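Local coordinates for protein glycerol dehydrogenase (Schizosaccharomyces pombe, PDB 1TA9) that catalyses the NAD(+)-dependent oxidation of glycerol to dihydroxyacetone, probably at a catalytic zinc ion, and takes part in glycerol assimilation, at residues V96-V102 with G151-T157; K162-H166 with Y204-P208; R224-S228 with R330-E335; I279-R284 with T446-P450; A312-I317 with G340-Q344. All coordinates share one frame. Numbering follows the deposited sequence.

Contact 1. Residues V96-V102 with G151-T157; sequences VLADQNV and GVGGGKT
Nucleotides often bind where parallel strands end and helices begin, as residues 96-102 and 151-157 illustrate. Strands 96-98 and 151-153 run parallel, their axes 4.8 Å apart at closest and 29° between directions. Gly151 pairs with Leu97 (CA to CA 4.9 Å), and Gly151 CA makes a CA-H...O contact of 3.6 Å with Leu97 O. The same carbonyl accepts a hydrogen bond from Val152 N at 2.8 Å. Val152, chi1 t, packs CG1 on Val102 CG1 (3.6 Å), CG2 on Val96 CG1 (4.1 Å) and CB on Ala98 CB (4.1 Å). Gly153, at phi/psi 141/-142, brings CA to 3.8 Å from Val102 CG2; a beta-carbon would press on Val152 O and crowd Val102 CG2. Gly154 N-caps helix 155-167; Gly154 N donates to a water (3.0 Å) that donates to Asp99 OD1 (2.9 Å). Thr157, chi1 m, sets CG2 3.4 Å from Leu97 O, while Thr157 OG1 (2.7 Å), Val152 O (2.8 Å) and Asp99 N (2.9 Å) share a second water. Asp99, chi1 p, N-caps helix 100-115, OD2 accepting from Val102 N at 2.7 Å. Asp99 and the helix start Gly155-Thr157, after a glycine-rich turn, probably bind NAD(+): two water-bridged helix N-termini are consistent with such a site.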
# COMPACT_ATOMS: atom_id res chain seq x y z
N VAL B 96 5.61 11.83 -56.19
CA VAL B 96 6.49 11.64 -55.05
C VAL B 96 7.31 12.91 -54.90
O VAL B 96 8.07 13.28 -55.81
CB VAL B 96 7.42 10.42 -55.24
CG1 VAL B 96 8.37 10.31 -54.05
CG2 VAL B 96 6.59 9.15 -55.34
N LEU B 97 7.15 13.58 -53.77
CA LEU B 97 7.85 14.82 -53.49
C LEU B 97 8.86 14.68 -52.36
O LEU B 97 8.52 14.22 -51.27
CB LEU B 97 6.84 15.91 -53.12
CG LEU B 97 7.39 17.28 -52.73
CD1 LEU B 97 8.04 17.93 -53.94
CD2 LEU B 97 6.27 18.14 -52.19
N ALA B 98 10.10 15.09 -52.62
CA ALA B 98 11.16 15.02 -51.62
C ALA B 98 12.35 15.88 -52.04
O ALA B 98 12.60 16.05 -53.23
CB ALA B 98 11.62 13.57 -51.44
N ASP B 99 13.06 16.45 -51.06
CA ASP B 99 14.22 17.27 -51.39
C ASP B 99 15.29 16.31 -51.91
O ASP B 99 15.14 15.10 -51.80
CB ASP B 99 14.71 18.06 -50.16
CG ASP B 99 15.25 17.17 -49.05
OD1 ASP B 99 15.29 17.65 -47.90
OD2 ASP B 99 15.64 16.02 -49.32
N GLN B 100 16.37 16.85 -52.48
CA GLN B 100 17.41 15.99 -53.03
C GLN B 100 18.02 15.02 -52.03
O GLN B 100 18.30 13.87 -52.37
CB GLN B 100 18.52 16.85 -53.65
CG GLN B 100 19.40 16.09 -54.62
CD GLN B 100 18.59 15.28 -55.63
OE1 GLN B 100 18.28 14.11 -55.40
NE2 GLN B 100 18.23 15.92 -56.74
N ASN B 101 18.21 15.48 -50.80
CA ASN B 101 18.78 14.65 -49.75
C ASN B 101 17.96 13.38 -49.54
O ASN B 101 18.50 12.27 -49.48
CB ASN B 101 18.86 15.44 -48.44
CG ASN B 101 19.62 14.71 -47.36
OD1 ASN B 101 19.64 15.14 -46.20
ND2 ASN B 101 20.25 13.60 -47.72
N VAL B 102 16.64 13.54 -49.42
CA VAL B 102 15.77 12.39 -49.21
C VAL B 102 15.71 11.47 -50.42
O VAL B 102 15.56 10.26 -50.28
CB VAL B 102 14.35 12.85 -48.82
CG1 VAL B 102 13.44 11.64 -48.67
CG2 VAL B 102 14.39 13.62 -47.51
N GLY B 151 4.43 12.80 -49.93
CA GLY B 151 5.50 13.63 -49.41
C GLY B 151 6.46 12.80 -48.59
O GLY B 151 6.05 12.13 -47.63
N VAL B 152 7.74 12.83 -48.94
CA VAL B 152 8.75 12.05 -48.23
C VAL B 152 9.84 12.95 -47.65
O VAL B 152 10.55 13.62 -48.40
CB VAL B 152 9.41 11.01 -49.16
CG1 VAL B 152 10.28 10.05 -48.35
CG2 VAL B 152 8.35 10.25 -49.94
N GLY B 153 9.98 12.96 -46.33
CA GLY B 153 11.01 13.78 -45.71
C GLY B 153 10.62 14.47 -44.42
O GLY B 153 9.90 13.91 -43.59
N GLY B 154 11.10 15.69 -44.24
CA GLY B 154 10.80 16.45 -43.03
C GLY B 154 9.56 17.32 -43.10
O GLY B 154 8.81 17.29 -44.08
N GLY B 155 9.35 18.10 -42.04
CA GLY B 155 8.20 18.98 -41.94
C GLY B 155 7.86 19.83 -43.16
O GLY B 155 6.71 19.87 -43.58
N LYS B 156 8.86 20.51 -43.72
CA LYS B 156 8.63 21.35 -44.89
C LYS B 156 8.09 20.53 -46.05
O LYS B 156 7.15 20.94 -46.73
CB LYS B 156 9.92 22.06 -45.31
CG LYS B 156 10.34 23.19 -44.38
CD LYS B 156 11.55 23.93 -44.95
CE LYS B 156 11.97 25.09 -44.06
NZ LYS B 156 13.11 25.84 -44.65
N THR B 157 8.68 19.37 -46.29
CA THR B 157 8.23 18.52 -47.38
C THR B 157 6.84 17.97 -47.09
O THR B 157 5.98 17.92 -47.97
CB THR B 157 9.19 17.34 -47.61
OG1 THR B 157 10.50 17.84 -47.91
CG2 THR B 157 8.72 16.47 -48.77
O HOH W 1 13.28 16.80 -46.00
O HOH W 2 12.24 15.82 -48.38

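Contact 2. Residues K162-H166 with Y204-P208; sequences KYIAH and YPLNP
Helix 155-167 meets the loop between strands 198-203 and 210-214 where residues 162-166 face residues 204-208. The first segment is one turn of the helix, with His166 N bonded to Lys162 O at 2.9 Å. The second is extended and irregular, Pro205 alone having a helix-like phi/psi of -63/-28. The closest CA pairs are Lys162 with Pro208 (6.9 Å) and His166 with Tyr204 (7.7 Å).

Tyr204 is central, with 101 Å² of it covered by the helical segment. With chi1 m it points toward the helix and meets His166, chi1 t, in an oblique pair with centroids 5.1 Å apart and planes at 57°; Tyr204 CD1 lies over the imidazole face, 3.6 Å from His166 CG. The phenol end reaches the backbone, Tyr204 OH standing 3.2 Å from Tyr163 CA, without a hydrogen bond across the segments.

Van der Waals contact completes the fit. Lys162 CB touches Tyr204 CE2 (3.8 Å), the extended Lys162 chain (chi1 m, then all t) lays CE against Pro208 CG (3.4 Å), and His166 CE1 meets Pro205 CD (3.7 Å).

The polar end of Lys162 is served elsewhere, NZ donating to the carbonyl of Ser186, a probable NAD(+)-binding residue. Pro205 O accepts from Lys88 of a second subunit. The arrangement belongs to the Rossmann-like alpha/beta part of the iron-containing alcohol dehydrogenase family, where helix 155-167 packs beside the approach to strand 210-214.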
# COMPACT_ATOMS: atom_id res chain seq x y z
N LYS B 162 0.84 18.16 -48.14
CA LYS B 162 -0.53 18.34 -47.67
C LYS B 162 -1.19 19.50 -48.40
O LYS B 162 -2.37 19.43 -48.76
CB LYS B 162 -0.54 18.61 -46.16
CG LYS B 162 -0.05 17.44 -45.32
CD LYS B 162 -0.02 17.79 -43.83
CE LYS B 162 0.58 16.65 -43.02
NZ LYS B 162 0.64 16.96 -41.55
N TYR B 163 -0.43 20.58 -48.59
CA TYR B 163 -0.95 21.76 -49.28
C TYR B 163 -1.34 21.43 -50.71
O TYR B 163 -2.45 21.71 -51.14
CB TYR B 163 0.11 22.86 -49.28
CG TYR B 163 -0.28 24.08 -50.08
CD1 TYR B 163 -1.21 25.00 -49.59
CD2 TYR B 163 0.24 24.30 -51.35
CE1 TYR B 163 -1.60 26.11 -50.34
CE2 TYR B 163 -0.14 25.40 -52.12
CZ TYR B 163 -1.06 26.30 -51.61
OH TYR B 163 -1.43 27.39 -52.36
N ILE B 164 -0.41 20.82 -51.45
CA ILE B 164 -0.67 20.47 -52.84
C ILE B 164 -1.85 19.50 -52.97
O ILE B 164 -2.72 19.69 -53.82
CB ILE B 164 0.59 19.84 -53.48
CG1 ILE B 164 1.73 20.86 -53.46
CG2 ILE B 164 0.29 19.39 -54.91
CD1 ILE B 164 3.07 20.30 -53.91
N ALA B 165 -1.87 18.48 -52.13
CA ALA B 165 -2.94 17.49 -52.16
C ALA B 165 -4.29 18.17 -51.90
O ALA B 165 -5.29 17.88 -52.57
CB ALA B 165 -2.69 16.41 -51.11
N HIS B 166 -4.32 19.07 -50.92
CA HIS B 166 -5.55 19.78 -50.60
C HIS B 166 -5.95 20.65 -51.78
O HIS B 166 -7.12 20.72 -52.14
CB HIS B 166 -5.36 20.64 -49.36
CG HIS B 166 -6.56 21.47 -49.02
ND1 HIS B 166 -7.77 20.91 -48.64
CD2 HIS B 166 -6.75 22.81 -49.01
CE1 HIS B 166 -8.64 21.88 -48.43
NE2 HIS B 166 -8.05 23.04 -48.65
N TYR B 204 -6.67 21.88 -42.00
CA TYR B 204 -7.23 21.26 -43.19
C TYR B 204 -8.50 20.56 -42.72
O TYR B 204 -8.59 20.14 -41.56
CB TYR B 204 -6.25 20.26 -43.79
CG TYR B 204 -5.08 20.91 -44.48
CD1 TYR B 204 -5.27 21.69 -45.63
CD2 TYR B 204 -3.78 20.76 -44.00
CE1 TYR B 204 -4.20 22.31 -46.27
CE2 TYR B 204 -2.70 21.37 -44.63
CZ TYR B 204 -2.92 22.14 -45.77
OH TYR B 204 -1.86 22.75 -46.40
N PRO B 205 -9.50 20.42 -43.60
CA PRO B 205 -10.74 19.76 -43.19
C PRO B 205 -10.59 18.30 -42.80
O PRO B 205 -11.36 17.78 -42.00
CB PRO B 205 -11.65 19.97 -44.41
CG PRO B 205 -10.68 19.99 -45.55
CD PRO B 205 -9.55 20.85 -45.01
N LEU B 206 -9.58 17.63 -43.37
CA LEU B 206 -9.33 16.22 -43.06
C LEU B 206 -7.85 15.99 -42.80
O LEU B 206 -7.01 16.80 -43.18
CB LEU B 206 -9.78 15.34 -44.24
CG LEU B 206 -11.25 15.40 -44.66
CD1 LEU B 206 -11.41 14.77 -46.03
CD2 LEU B 206 -12.11 14.69 -43.63
N ASN B 207 -7.53 14.88 -42.13
CA ASN B 207 -6.14 14.53 -41.83
C ASN B 207 -5.52 13.86 -43.03
O ASN B 207 -6.23 13.40 -43.92
CB ASN B 207 -6.06 13.54 -40.66
CG ASN B 207 -6.36 14.17 -39.33
OD1 ASN B 207 -7.49 14.56 -39.05
ND2 ASN B 207 -5.34 14.26 -38.48
N PRO B 208 -4.17 13.80 -43.08
CA PRO B 208 -3.53 13.14 -44.22
C PRO B 208 -4.11 11.73 -44.22
O PRO B 208 -4.46 11.21 -43.15
CB PRO B 208 -2.05 13.15 -43.83
CG PRO B 208 -1.94 14.43 -43.05
CD PRO B 208 -3.18 14.42 -42.19

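Contact 3. Residues R224-S228 with R330-E335; sequences RFLIS and RLMHGE. With ZN (zinc ion), chain I.
Buried charge is tolerated when its polar atoms find partners, and Arg224 is a clear case. It lies on helix 223-245, CA-to-CB sideways, the extended chain (chi1 to chi3 t) bringing the guanidinium to residues 330-335, a loop and the start of helix 333-347. The nearest CA atoms are those of Ser228 and Gly334, 4.1 Å apart. Arg224 NE donates to Glu335 OE2 and NH2 to Glu335 OE1, both at 2.8 Å, as a two-pronged salt bridge; Arg224 NH2 also donates to Arg330 O (2.8 Å), and NH1 is taken by the carbonyls of Ser439 and Ser442. Glu335 OE1 further accepts from Met332 N (2.7 Å), and Glu335 OE2 takes a water (2.9 Å) that also donates to Arg224 O (2.9 Å). Ser228 OG accepts from Gly334 N (3.0 Å) and hydrogen-bonds the carbonyl of Ser180. Gly334 CA makes a CA-H...O contact of 3.0 Å with Ser228 O, too close for a beta-carbon. Met332 CE sits 3.7 Å from the Phe225 ring centroid, CH-pi over its face. The buried charge is thus fully paired, and the helix start it joins carries His333, whose NE2 binds zinc at 2.2 Å, a site that Asp232 and His315 also supply.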
# COMPACT_ATOMS: atom_id res chain seq x y z
N ARG B 224 19.93 12.75 -32.52
CA ARG B 224 19.45 14.06 -32.07
C ARG B 224 18.01 14.24 -32.57
O ARG B 224 17.17 14.84 -31.89
CB ARG B 224 20.34 15.19 -32.61
CG ARG B 224 19.88 16.57 -32.17
CD ARG B 224 20.61 17.70 -32.90
NE ARG B 224 20.06 19.01 -32.52
CZ ARG B 224 20.32 20.15 -33.14
NH1 ARG B 224 21.13 20.18 -34.19
NH2 ARG B 224 19.77 21.28 -32.71
N PHE B 225 17.71 13.72 -33.76
CA PHE B 225 16.37 13.83 -34.33
C PHE B 225 15.31 13.10 -33.49
O PHE B 225 14.23 13.64 -33.22
CB PHE B 225 16.35 13.27 -35.76
CG PHE B 225 16.99 14.18 -36.77
CD1 PHE B 225 16.31 15.30 -37.25
CD2 PHE B 225 18.28 13.92 -37.23
CE1 PHE B 225 16.91 16.15 -38.17
CE2 PHE B 225 18.88 14.78 -38.16
CZ PHE B 225 18.20 15.89 -38.63
N LEU B 226 15.62 11.88 -33.08
CA LEU B 226 14.70 11.09 -32.27
C LEU B 226 14.44 11.80 -30.95
O LEU B 226 13.31 11.87 -30.47
CB LEU B 226 15.27 9.70 -31.98
CG LEU B 226 14.40 8.79 -31.09
CD1 LEU B 226 13.16 8.37 -31.86
CD2 LEU B 226 15.19 7.56 -30.66
N ILE B 227 15.51 12.34 -30.36
CA ILE B 227 15.41 13.04 -29.09
C ILE B 227 14.51 14.27 -29.22
O ILE B 227 13.74 14.58 -28.31
CB ILE B 227 16.80 13.43 -28.57
CG1 ILE B 227 17.57 12.16 -28.19
CG2 ILE B 227 16.68 14.37 -27.37
CD1 ILE B 227 19.03 12.36 -27.86
N SER B 228 14.60 14.95 -30.35
CA SER B 228 13.76 16.12 -30.58
C SER B 228 12.30 15.65 -30.59
O SER B 228 11.42 16.32 -30.06
CB SER B 228 14.11 16.77 -31.91
OG SER B 228 13.21 17.82 -32.19
N ARG B 330 19.11 27.37 -34.43
CA ARG B 330 19.84 26.12 -34.48
C ARG B 330 19.16 25.03 -33.66
O ARG B 330 19.53 23.85 -33.75
CB ARG B 330 21.27 26.34 -33.98
CG ARG B 330 22.07 27.28 -34.88
CD ARG B 330 23.19 27.97 -34.11
NE ARG B 330 24.06 27.04 -33.42
CZ ARG B 330 25.04 27.41 -32.60
NH1 ARG B 330 25.27 28.70 -32.38
NH2 ARG B 330 25.78 26.49 -31.98
N LEU B 331 18.17 25.42 -32.88
CA LEU B 331 17.43 24.47 -32.05
C LEU B 331 16.36 23.75 -32.85
O LEU B 331 15.71 24.35 -33.71
CB LEU B 331 16.77 25.19 -30.87
CG LEU B 331 17.68 25.73 -29.76
CD1 LEU B 331 16.92 26.76 -28.93
CD2 LEU B 331 18.16 24.58 -28.89
N MET B 332 16.17 22.46 -32.59
CA MET B 332 15.14 21.70 -33.28
C MET B 332 13.83 21.95 -32.55
O MET B 332 13.82 22.36 -31.39
CB MET B 332 15.45 20.20 -33.25
CG MET B 332 16.62 19.77 -34.11
SD MET B 332 16.74 17.99 -34.18
CE MET B 332 18.14 17.77 -35.32
N HIS B 333 12.72 21.70 -33.24
CA HIS B 333 11.40 21.91 -32.66
C HIS B 333 11.21 21.30 -31.28
O HIS B 333 10.80 21.99 -30.34
CB HIS B 333 10.33 21.35 -33.60
CG HIS B 333 8.94 21.54 -33.09
ND1 HIS B 333 8.36 22.78 -32.97
CD2 HIS B 333 8.02 20.65 -32.64
CE1 HIS B 333 7.15 22.65 -32.47
NE2 HIS B 333 6.92 21.37 -32.26
N GLY B 334 11.50 20.01 -31.15
CA GLY B 334 11.35 19.33 -29.88
C GLY B 334 12.24 19.84 -28.76
O GLY B 334 11.87 19.75 -27.58
N GLU B 335 13.41 20.35 -29.11
CA GLU B 335 14.33 20.86 -28.10
C GLU B 335 13.71 22.10 -27.46
O GLU B 335 13.82 22.31 -26.26
CB GLU B 335 15.69 21.18 -28.75
CG GLU B 335 16.22 19.96 -29.52
CD GLU B 335 17.52 20.21 -30.26
OE1 GLU B 335 17.76 21.35 -30.70
OE2 GLU B 335 18.29 19.24 -30.42
ZN ZN I . 5.19 20.06 -31.63
O HOH W 3 17.56 16.59 -29.58

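Contact 4. Residues I279-R284 with T446-P450; sequences ILSNTR and TDIHP
Residues 279-283 are helical, with Thr283 N bonded to Ile279 O and Arg284 N to Leu280 O, each at 2.9 Å, whereas residues 446-450 form an irregular C-terminal tail. The nearest CA atoms are those of Thr283 and His449, 6.3 Å apart. Asp447 OD2 accepts from His449 N (2.9 Å), an Asx turn, and His449 ND1 donates to the terminal carboxylate at Pro450 OXT (2.8 Å).

Across the segments there is no hydrogen bond. Thr283, chi1 m, spends its hydroxyl on the helix, Thr283 OG1 donating to Ile279 O at 2.9 Å, and presents CG2 to His449 CB (3.4 Å). Ile448 CD1 reaches Ile279 CG2 (4.0 Å), and Pro450 CD rests on Leu280 CD2 (3.8 Å). Arg284 forms a salt bridge with Asp418 of a third subunit, whose Ser419 bonds His449 NE2. The tail lies along helix 258-284 at a subunit interface, and Ile279 and Thr283 also touch helix 223-245.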
# COMPACT_ATOMS: atom_id res chain seq x y z
N ILE B 279 16.62 5.60 -27.43
CA ILE B 279 17.76 6.48 -27.67
C ILE B 279 19.04 5.66 -27.82
O ILE B 279 19.81 5.85 -28.77
CB ILE B 279 17.93 7.50 -26.51
CG1 ILE B 279 16.79 8.53 -26.56
CG2 ILE B 279 19.28 8.18 -26.61
CD1 ILE B 279 16.80 9.52 -25.40
N LEU B 280 19.28 4.75 -26.88
CA LEU B 280 20.46 3.90 -26.95
C LEU B 280 20.43 3.06 -28.23
O LEU B 280 21.44 2.91 -28.91
CB LEU B 280 20.53 2.99 -25.71
CG LEU B 280 20.81 3.72 -24.39
CD1 LEU B 280 20.55 2.81 -23.21
CD2 LEU B 280 22.25 4.22 -24.38
N SER B 281 19.25 2.52 -28.56
CA SER B 281 19.09 1.72 -29.76
C SER B 281 19.44 2.52 -31.02
O SER B 281 20.22 2.06 -31.86
CB SER B 281 17.65 1.19 -29.87
OG SER B 281 17.38 0.23 -28.86
N ASN B 282 18.86 3.71 -31.15
CA ASN B 282 19.10 4.60 -32.29
C ASN B 282 20.60 4.88 -32.39
O ASN B 282 21.20 4.80 -33.47
CB ASN B 282 18.31 5.90 -32.08
CG ASN B 282 18.24 6.79 -33.33
OD1 ASN B 282 17.54 7.80 -33.33
ND2 ASN B 282 18.97 6.41 -34.38
N THR B 283 21.21 5.23 -31.26
CA THR B 283 22.64 5.52 -31.22
C THR B 283 23.46 4.34 -31.73
O THR B 283 24.43 4.51 -32.48
CB THR B 283 23.09 5.88 -29.79
OG1 THR B 283 22.38 7.05 -29.33
CG2 THR B 283 24.58 6.19 -29.76
N ARG B 284 23.08 3.13 -31.32
CA ARG B 284 23.80 1.91 -31.72
C ARG B 284 23.37 1.45 -33.11
O ARG B 284 23.94 0.51 -33.66
CB ARG B 284 23.55 0.80 -30.69
CG ARG B 284 24.42 -0.45 -30.83
CD ARG B 284 25.90 -0.11 -30.67
NE ARG B 284 26.76 -1.29 -30.70
CZ ARG B 284 27.13 -1.99 -29.63
NH1 ARG B 284 26.70 -1.64 -28.42
NH2 ARG B 284 27.93 -3.04 -29.77
N THR B 446 28.97 15.65 -30.20
CA THR B 446 29.68 14.50 -29.67
C THR B 446 28.76 13.28 -29.60
O THR B 446 27.54 13.41 -29.61
CB THR B 446 30.22 14.79 -28.25
OG1 THR B 446 29.14 15.19 -27.40
CG2 THR B 446 31.26 15.90 -28.29
N ASP B 447 29.36 12.10 -29.54
CA ASP B 447 28.61 10.84 -29.47
C ASP B 447 28.08 10.66 -28.05
O ASP B 447 28.85 10.57 -27.10
CB ASP B 447 29.55 9.68 -29.83
CG ASP B 447 28.88 8.33 -29.72
OD1 ASP B 447 29.61 7.31 -29.74
OD2 ASP B 447 27.63 8.27 -29.63
N ILE B 448 26.75 10.60 -27.89
CA ILE B 448 26.18 10.43 -26.56
C ILE B 448 26.18 8.99 -26.07
O ILE B 448 25.76 8.71 -24.95
CB ILE B 448 24.73 10.97 -26.47
CG1 ILE B 448 23.83 10.23 -27.48
CG2 ILE B 448 24.71 12.47 -26.69
CD1 ILE B 448 22.36 10.56 -27.34
N HIS B 449 26.65 8.07 -26.90
CA HIS B 449 26.69 6.67 -26.50
C HIS B 449 27.64 6.51 -25.32
O HIS B 449 28.74 7.06 -25.32
CB HIS B 449 27.16 5.78 -27.66
CG HIS B 449 27.03 4.31 -27.38
ND1 HIS B 449 27.86 3.65 -26.50
CD2 HIS B 449 26.15 3.39 -27.83
CE1 HIS B 449 27.50 2.38 -26.42
NE2 HIS B 449 26.46 2.20 -27.22
N PRO B 450 27.22 5.76 -24.29
CA PRO B 450 28.06 5.55 -23.10
C PRO B 450 29.47 5.09 -23.45
O PRO B 450 30.40 5.41 -22.68
CB PRO B 450 27.27 4.51 -22.30
CG PRO B 450 26.46 3.79 -23.35
CD PRO B 450 26.01 4.93 -24.23
OXT PRO B 450 29.63 4.39 -24.48

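Contact 5. Residues A312-I317 with G340-Q344; sequences AAAHAI and GTLVQ. With ZN (zinc ion), chain I.
Helices come closest where small residues meet, a principle well served by residues 312-317 and 340-344. Helices 313-317 and 340-344 pass with their axes 7.6 Å apart, their directions at 130°, and Ala314 faces Gly340 at a CA distance of 4.4 Å. Ala312, the N-cap of helix 313-322, puts CB 3.6 Å from Gln344 OE1. Ala313 follows, Ala313 CB lying 3.4 Å from Gln344 OE1. Ala314 N donates to Gln344 OE1 at 2.9 Å (angle 157°), so a side-chain amide, held with chi1 and chi2 t, receives an NH of the first helical turn. Gln344 NE2 is in turn bonded to Glu348. Ala314 CA also makes a CA-H...O contact with Gly340 O (3.5 Å), and Ala314 CB lies 3.7 Å from Thr341 OG1, a hydroxyl hydrogen-bonded to Val337 O. A beta-carbon on Gly340 would clash with Ala314 O, so the close approach depends on its absence. His315 turns away from the partner helix, and its NE2 binds zinc at 2.2 Å while its ND1 is bonded to Glu239. Ile317, chi1 m, points toward residues 340-344, where Ile317 CD1 packs beside Gly340 O (3.7 Å). Chemically, one helix face is spent on tight small-residue packing, with Gln344 OE1 accepting from the backbone of the first turn, while another carries a ligand of the metal that probably serves catalysis.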
# COMPACT_ATOMS: atom_id res chain seq x y z
N ALA B 312 -1.34 23.86 -25.63
CA ALA B 312 -1.56 24.84 -24.57
C ALA B 312 -0.39 25.83 -24.48
O ALA B 312 0.01 26.42 -25.48
CB ALA B 312 -1.77 24.13 -23.24
N ALA B 313 0.16 25.99 -23.28
CA ALA B 313 1.27 26.92 -23.09
C ALA B 313 2.59 26.48 -23.72
O ALA B 313 3.28 27.30 -24.33
CB ALA B 313 1.47 27.20 -21.61
N ALA B 314 2.93 25.21 -23.57
CA ALA B 314 4.20 24.70 -24.09
C ALA B 314 4.50 25.14 -25.52
O ALA B 314 5.54 25.75 -25.78
CB ALA B 314 4.22 23.17 -24.00
N HIS B 315 3.60 24.84 -26.45
CA HIS B 315 3.84 25.23 -27.84
C HIS B 315 3.76 26.73 -28.08
O HIS B 315 4.47 27.26 -28.93
CB HIS B 315 2.89 24.47 -28.77
CG HIS B 315 3.40 23.12 -29.15
ND1 HIS B 315 3.53 22.09 -28.24
CD2 HIS B 315 3.92 22.66 -30.31
CE1 HIS B 315 4.10 21.06 -28.82
NE2 HIS B 315 4.34 21.37 -30.08
N ALA B 316 2.91 27.41 -27.32
CA ALA B 316 2.81 28.86 -27.46
C ALA B 316 4.16 29.46 -27.06
O ALA B 316 4.64 30.41 -27.69
CB ALA B 316 1.70 29.39 -26.57
N ILE B 317 4.76 28.90 -26.02
CA ILE B 317 6.06 29.36 -25.55
C ILE B 317 7.13 29.05 -26.59
O ILE B 317 8.04 29.85 -26.81
CB ILE B 317 6.41 28.70 -24.20
CG1 ILE B 317 5.39 29.16 -23.15
CG2 ILE B 317 7.82 29.09 -23.78
CD1 ILE B 317 5.45 28.39 -21.86
N GLY B 340 9.77 24.51 -23.26
CA GLY B 340 8.46 25.13 -23.13
C GLY B 340 7.52 24.34 -22.24
O GLY B 340 6.65 24.92 -21.58
N THR B 341 7.69 23.03 -22.22
CA THR B 341 6.85 22.17 -21.39
C THR B 341 7.20 22.41 -19.92
O THR B 341 6.32 22.45 -19.06
CB THR B 341 7.05 20.68 -21.75
OG1 THR B 341 6.68 20.48 -23.13
CG2 THR B 341 6.18 19.78 -20.87
N LEU B 342 8.49 22.60 -19.63
CA LEU B 342 8.90 22.87 -18.26
C LEU B 342 8.34 24.23 -17.84
O LEU B 342 7.97 24.43 -16.68
CB LEU B 342 10.43 22.88 -18.13
CG LEU B 342 11.13 21.52 -18.25
CD1 LEU B 342 12.63 21.70 -18.01
CD2 LEU B 342 10.55 20.53 -17.25
N VAL B 343 8.29 25.16 -18.78
CA VAL B 343 7.75 26.48 -18.48
C VAL B 343 6.26 26.32 -18.15
O VAL B 343 5.76 26.96 -17.22
CB VAL B 343 7.91 27.46 -19.67
CG1 VAL B 343 7.30 28.81 -19.31
CG2 VAL B 343 9.39 27.63 -20.01
N GLN B 344 5.56 25.47 -18.89
CA GLN B 344 4.13 25.27 -18.60
C GLN B 344 3.98 24.68 -17.21
O GLN B 344 3.02 24.97 -16.50
CB GLN B 344 3.45 24.35 -19.62
CG GLN B 344 1.96 24.15 -19.27
CD GLN B 344 1.13 23.57 -20.40
OE1 GLN B 344 1.39 23.81 -21.58
NE2 GLN B 344 0.08 22.82 -20.04
ZN ZN I . 5.19 20.06 -31.63

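How the contacts relate
Read together, the five contacts contrast interior with interface. Contacts 1, 3 and 5 are buried; contacts 2 and 4 are partly exposed and reach other subunits. Contacts 1 and 2 share helix 155-167 in the alpha/beta part and touch through Leu97 and Ile164, one a watered glycine-rich turn, the other an aromatic and proline fit. Contacts 3 and 5 share helix 333-347, and their His333 and His315 meet at the zinc; the former relies on buried charge, the latter on close-packed small residues. Contact 4 joins contact 3 through Ile227 against Ile279 and Ile448, carrying the helical core out to a mixed apolar and polar C-terminal tail at a subunit interface.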